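Local atomic coordinates of probable oxidoreductase (Pseudomonas aeruginosa, PDB entry 4B7C), a protein that is probably an NADP-dependent oxidoreductase of the medium-chain dehydrogenase/reductase family whose substrate is not established. Residues L127-G131 / M294-L298; T133-A137 / G160-S164. All blocks are in the same frame, centred on the assembly; numbering follows the deposited sequence.

Contact 1. Residues L127-G131 / M294-L298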
ATOM      1  N   LEU B 127      -9.946  12.131  25.939  1.00 32.82           N
ATOM      2  CA  LEU B 127     -10.612  11.836  24.664  1.00 31.99           C
ATOM      3  C   LEU B 127      -9.847  12.410  23.488  1.00 33.64           C
ATOM      4  O   LEU B 127     -10.261  12.235  22.346  1.00 37.19           O
ATOM      5  CB  LEU B 127     -12.026  12.402  24.651  1.00 30.44           C
ATOM      6  CG  LEU B 127     -12.978  11.791  25.648  1.00 28.18           C
ATOM      7  CD1 LEU B 127     -14.318  12.510  25.515  1.00 27.90           C
ATOM      8  CD2 LEU B 127     -13.098  10.301  25.390  1.00 27.16           C
ATOM      9  N   SER B 128      -8.764  13.129  23.764  1.00 31.38           N
ATOM     10  CA  SER B 128      -7.995  13.783  22.718  1.00 30.95           C
ATOM     11  C   SER B 128      -6.561  13.283  22.727  1.00 30.42           C
ATOM     12  O   SER B 128      -6.314  12.125  22.394  1.00 32.08           O
ATOM     13  CB  SER B 128      -8.077  15.319  22.812  1.00 31.97           C
ATOM     14  OG  SER B 128      -7.569  15.791  24.035  1.00 30.64           O
ATOM     15  N   ALA B 129      -5.618  14.133  23.125  1.00 31.34           N
ATOM     16  CA  ALA B 129      -4.197  13.772  23.099  1.00 30.30           C
ATOM     17  C   ALA B 129      -3.885  12.555  23.977  1.00 30.09           C
ATOM     18  O   ALA B 129      -3.006  11.738  23.642  1.00 29.83           O
ATOM     19  CB  ALA B 129      -3.345  14.962  23.507  1.00 30.63           C
ATOM     20  N   LEU B 130      -4.623  12.417  25.080  1.00 30.61           N
ATOM     21  CA  LEU B 130      -4.458  11.265  25.989  1.00 30.22           C
ATOM     22  C   LEU B 130      -5.580  10.244  25.794  1.00 30.26           C
ATOM     23  O   LEU B 130      -5.847   9.398  26.656  1.00 31.90           O
ATOM     24  CB  LEU B 130      -4.412  11.724  27.458  1.00 29.98           C
ATOM     25  CG  LEU B 130      -3.155  12.526  27.824  1.00 30.39           C
ATOM     26  CD1 LEU B 130      -3.271  13.146  29.236  1.00 29.57           C
ATOM     27  CD2 LEU B 130      -1.872  11.720  27.686  1.00 29.76           C
ATOM     28  N   GLY B 131      -6.257  10.348  24.654  1.00 28.05           N
ATOM     29  CA  GLY B 131      -7.292   9.413  24.246  1.00 28.01           C
ATOM     30  C   GLY B 131      -6.976   8.745  22.907  1.00 29.06           C
ATOM     31  O   GLY B 131      -5.826   8.678  22.480  1.00 28.87           O
ATOM     32  N   MET B 294       3.276  10.586  26.125  1.00 40.89           N
ATOM     33  CA  MET B 294       2.432  11.712  25.699  1.00 40.53           C
ATOM     34  C   MET B 294       2.216  12.707  26.845  1.00 40.04           C
ATOM     35  O   MET B 294       2.310  13.911  26.653  1.00 35.42           O
ATOM     36  CB  MET B 294       1.076  11.217  25.187  1.00 42.19           C
ATOM     37  CG  MET B 294       0.140  12.319  24.698  1.00 43.92           C
ATOM     38  SD  MET B 294       0.735  13.127  23.178  1.00 48.89           S
ATOM     39  CE  MET B 294       0.745  11.682  22.113  1.00 40.24           C
ATOM     40  N   ALA B 295       1.929  12.185  28.031  1.00 38.92           N
ATOM     41  CA  ALA B 295       1.719  13.013  29.231  1.00 41.56           C
ATOM     42  C   ALA B 295       2.934  13.897  29.552  1.00 42.15           C
ATOM     43  O   ALA B 295       2.777  15.054  29.923  1.00 42.69           O
ATOM     44  CB  ALA B 295       1.365  12.144  30.439  1.00 39.94           C
ATOM     45  N   THR B 296       4.136  13.355  29.408  1.00 42.83           N
ATOM     46  CA  THR B 296       5.355  14.131  29.674  1.00 47.10           C
ATOM     47  C   THR B 296       5.566  15.220  28.606  1.00 47.76           C
ATOM     48  O   THR B 296       5.982  16.333  28.918  1.00 50.60           O
ATOM     49  CB  THR B 296       6.610  13.244  29.787  1.00 47.24           C
ATOM     50  OG1 THR B 296       6.930  12.691  28.510  1.00 58.19           O
ATOM     51  CG2 THR B 296       6.373  12.118  30.774  1.00 42.83           C
ATOM     52  N   TRP B 297       5.277  14.901  27.351  1.00 46.35           N
ATOM     53  CA  TRP B 297       5.378  15.896  26.274  1.00 44.04           C
ATOM     54  C   TRP B 297       4.447  17.046  26.540  1.00 44.39           C
ATOM     55  O   TRP B 297       4.816  18.210  26.384  1.00 42.25           O
ATOM     56  CB  TRP B 297       5.062  15.291  24.906  1.00 43.29           C
ATOM     57  CG  TRP B 297       6.175  14.443  24.315  1.00 44.18           C
ATOM     58  CD1 TRP B 297       7.546  14.536  24.548  1.00 43.37           C
ATOM     59  CD2 TRP B 297       6.037  13.367  23.335  1.00 42.93           C
ATOM     60  NE1 TRP B 297       8.243  13.606  23.820  1.00 42.76           N
ATOM     61  CE2 TRP B 297       7.401  12.878  23.066  1.00 43.09           C
ATOM     62  CE3 TRP B 297       4.960  12.772  22.688  1.00 44.76           C
ATOM     63  CZ2 TRP B 297       7.649  11.840  22.190  1.00 43.82           C
ATOM     64  CZ3 TRP B 297       5.230  11.728  21.804  1.00 43.60           C
ATOM     65  CH2 TRP B 297       6.540  11.275  21.560  1.00 45.23           C
ATOM     66  N   LEU B 298       3.230  16.721  26.962  1.00 42.18           N
ATOM     67  CA  LEU B 298       2.249  17.741  27.329  1.00 43.17           C
ATOM     68  C   LEU B 298       2.730  18.586  28.516  1.00 46.02           C
ATOM     69  O   LEU B 298       2.689  19.813  28.465  1.00 47.52           O
ATOM     70  CB  LEU B 298       0.900  17.104  27.663  1.00 40.99           C
ATOM     71  CG  LEU B 298       0.124  16.513  26.492  1.00 40.75           C
ATOM     72  CD1 LEU B 298      -0.873  15.511  27.049  1.00 36.69           C
ATOM     73  CD2 LEU B 298      -0.583  17.606  25.704  1.00 37.25           C
TER
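A buried, mainly apolar contact joins A129 and L130, on a turn just ahead of helix 132-145, to one side of helix 287-299, where M294 and L298 lie a single helical turn apart. No hydrogen bond crosses it. The loop is a type I turn, closed by G131 N to S128 O at 2.9 Å. A129 and L130 are its two middle residues; the A129 methyl points at the helix, and the end of the L130 side chain reaches over to it. With CG beside the backbone N (chi1 -68°), L130 passes its CD2 branch across the start of the M294 side chain, 3.7 Å from M294 CG. The same side chain meets L298 tip to tip, L130 CG lying 3.8 Å from L298 CD1. Leucine suits this place because its fork as a whole receives L298 CD1, while CD2 also lies against M294 and A295. M294 has CG anti to its backbone N (chi1 -179°), which sets CG 3.4 Å from A129 O; bends at chi2 and chi3 then keep SD and CE near the same oxygen. A129 is small enough to let the turn come near the helix, its CB lying 4.4 Å from L298 CD1. Beyond the pair, M294 also packs on V165 and I169 of helix 161-172 and on M135 and Y138 of helix 132-145, while L127 touches V333 of strand 331-335.

Contact 2. Residues T133-A137 / G160-S164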
ATOM      1  N   THR B 133      -7.636   9.549  19.736  1.00 29.71           N
ATOM      2  CA  THR B 133      -7.091  10.364  18.640  1.00 30.89           C
ATOM      3  C   THR B 133      -5.592  10.546  18.813  1.00 29.76           C
ATOM      4  O   THR B 133      -4.814  10.382  17.871  1.00 29.95           O
ATOM      5  CB  THR B 133      -7.784  11.734  18.511  1.00 32.25           C
ATOM      6  OG1 THR B 133      -7.694  12.430  19.744  1.00 34.69           O
ATOM      7  CG2 THR B 133      -9.251  11.562  18.122  1.00 29.94           C
ATOM      8  N   GLY B 134      -5.187  10.866  20.035  1.00 31.27           N
ATOM      9  CA  GLY B 134      -3.771  11.057  20.367  1.00 30.00           C
ATOM     10  C   GLY B 134      -2.956   9.779  20.231  1.00 30.09           C
ATOM     11  O   GLY B 134      -1.845   9.790  19.698  1.00 29.20           O
ATOM     12  N   MET B 135      -3.514   8.671  20.704  1.00 28.92           N
ATOM     13  CA  MET B 135      -2.843   7.366  20.578  1.00 30.04           C
ATOM     14  C   MET B 135      -2.830   6.865  19.121  1.00 28.15           C
ATOM     15  O   MET B 135      -1.913   6.171  18.712  1.00 27.76           O
ATOM     16  CB  MET B 135      -3.475   6.326  21.492  1.00 31.94           C
ATOM     17  CG  MET B 135      -3.197   6.536  22.981  1.00 34.39           C
ATOM     18  SD  MET B 135      -1.457   6.663  23.421  1.00 36.47           S
ATOM     19  CE  MET B 135      -1.027   8.383  23.100  1.00 36.00           C
ATOM     20  N   THR B 136      -3.843   7.227  18.343  1.00 27.33           N
ATOM     21  CA  THR B 136      -3.825   6.939  16.900  1.00 28.20           C
ATOM     22  C   THR B 136      -2.607   7.626  16.270  1.00 28.37           C
ATOM     23  O   THR B 136      -1.823   7.004  15.568  1.00 27.82           O
ATOM     24  CB  THR B 136      -5.109   7.402  16.194  1.00 27.26           C
ATOM     25  OG1 THR B 136      -6.206   6.644  16.684  1.00 25.31           O
ATOM     26  CG2 THR B 136      -5.018   7.218  14.634  1.00 24.81           C
ATOM     27  N   ALA B 137      -2.453   8.919  16.553  1.00 30.46           N
ATOM     28  CA  ALA B 137      -1.324   9.702  16.041  1.00 29.88           C
ATOM     29  C   ALA B 137      -0.015   9.071  16.464  1.00 29.91           C
ATOM     30  O   ALA B 137       0.893   8.881  15.659  1.00 30.40           O
ATOM     31  CB  ALA B 137      -1.395  11.158  16.534  1.00 29.33           C
ATOM     32  N   GLY B 160      -7.098  18.605  12.345  1.00 40.19           N
ATOM     33  CA  GLY B 160      -7.918  17.682  13.121  1.00 37.10           C
ATOM     34  C   GLY B 160      -7.194  17.144  14.341  1.00 33.89           C
ATOM     35  O   GLY B 160      -5.999  17.362  14.531  1.00 34.22           O
ATOM     36  N   ALA B 161      -7.941  16.440  15.179  1.00 34.29           N
ATOM     37  CA  ALA B 161      -7.427  15.911  16.451  1.00 34.91           C
ATOM     38  C   ALA B 161      -6.266  14.933  16.291  1.00 34.87           C
ATOM     39  O   ALA B 161      -5.301  14.949  17.051  1.00 32.85           O
ATOM     40  CB  ALA B 161      -8.569  15.215  17.172  1.00 34.33           C
ATOM     41  N   VAL B 162      -6.370  14.054  15.303  1.00 34.82           N
ATOM     42  CA  VAL B 162      -5.302  13.078  15.049  1.00 31.92           C
ATOM     43  C   VAL B 162      -4.101  13.759  14.408  1.00 30.62           C
ATOM     44  O   VAL B 162      -2.967  13.657  14.884  1.00 31.86           O
ATOM     45  CB  VAL B 162      -5.794  11.934  14.124  1.00 31.71           C
ATOM     46  CG1 VAL B 162      -4.646  10.989  13.784  1.00 29.83           C
ATOM     47  CG2 VAL B 162      -6.958  11.187  14.757  1.00 28.83           C
ATOM     48  N   GLY B 163      -4.361  14.466  13.318  1.00 32.05           N
ATOM     49  CA  GLY B 163      -3.292  15.091  12.537  1.00 32.65           C
ATOM     50  C   GLY B 163      -2.481  16.132  13.282  1.00 32.48           C
ATOM     51  O   GLY B 163      -1.259  16.211  13.120  1.00 35.46           O
ATOM     52  N   SER B 164      -3.160  16.957  14.073  1.00 33.62           N
ATOM     53  CA  SER B 164      -2.481  18.034  14.816  1.00 37.09           C
ATOM     54  C   SER B 164      -1.506  17.466  15.826  1.00 36.55           C
ATOM     55  O   SER B 164      -0.426  18.017  16.043  1.00 38.69           O
ATOM     56  CB  SER B 164      -3.487  18.958  15.514  1.00 39.14           C
ATOM     57  OG  SER B 164      -4.291  18.247  16.427  1.00 43.37           O
TER
HETATM   58  O   HOH W   1      -5.658  14.274  19.653  1.00 35.46           O
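T133 turns OG1 into the place between its backbone N and carbonyl carbon; this torsion (chi1 56°) sets CG2 beside the backbone N, where it lies against A161 CB, and carries OG1 to a bridging water. V162, with CG1 anti to its backbone N (chi1 176°), spreads its two methyls over the T133-A137 turn of the helix. T133 CB and CG2 both lie 3.8 Å from A161 CB. V162 CG2 sits by T133 CB and T133 O, while V162 CG1 reaches T136 CG2 at 3.9 Å. A branched valine thus covers one helical turn with a methyl at each end. A137 needs no more than a methyl, since its CB already lies 3.4 Å from V162 O. The closest backbone pair is T133 CA and V162 CA, 4.8 Å apart. The water lies 2.7 Å from T133 OG1 and donates to A161 O, so the start of helix 161-172 is joined to helix 132-145 through it. T136 OG1 is bonded back to M132 O in its own helix. Within 160-164, S164 OG donates to G160 O at 2.7 Å, and S164 N reaches that oxygen from the opposite face of the carbonyl plane. This glycine-rich sequence, following strand 152-155 and opening helix 161-172, is typical of the Rossmann fold, where in related enzymes it forms the turn near the cofactor's pyrophosphate.

The two contacts lie about 10 Å apart between centres and meet through the start of helix 132-145. S128 O, in the turn of contact 1, accepts from G134 N at 2.9 Å and more weakly from T133 OG1, so T133, whose OG1 holds the bridging water of contact 2, is also linked to this loop. Elsewhere, M294 CE approaches M135 CE to 3.9 Å, bringing helix 287-299 into the same packing. Along the chain, both segments of contact 2 fall between those of contact 1. Contact 2 bears on the glycine-rich turn of the probable NADP site; contact 1 is structural packing next to it, linking helix 287-299 to the loop that leads into helix 132-145.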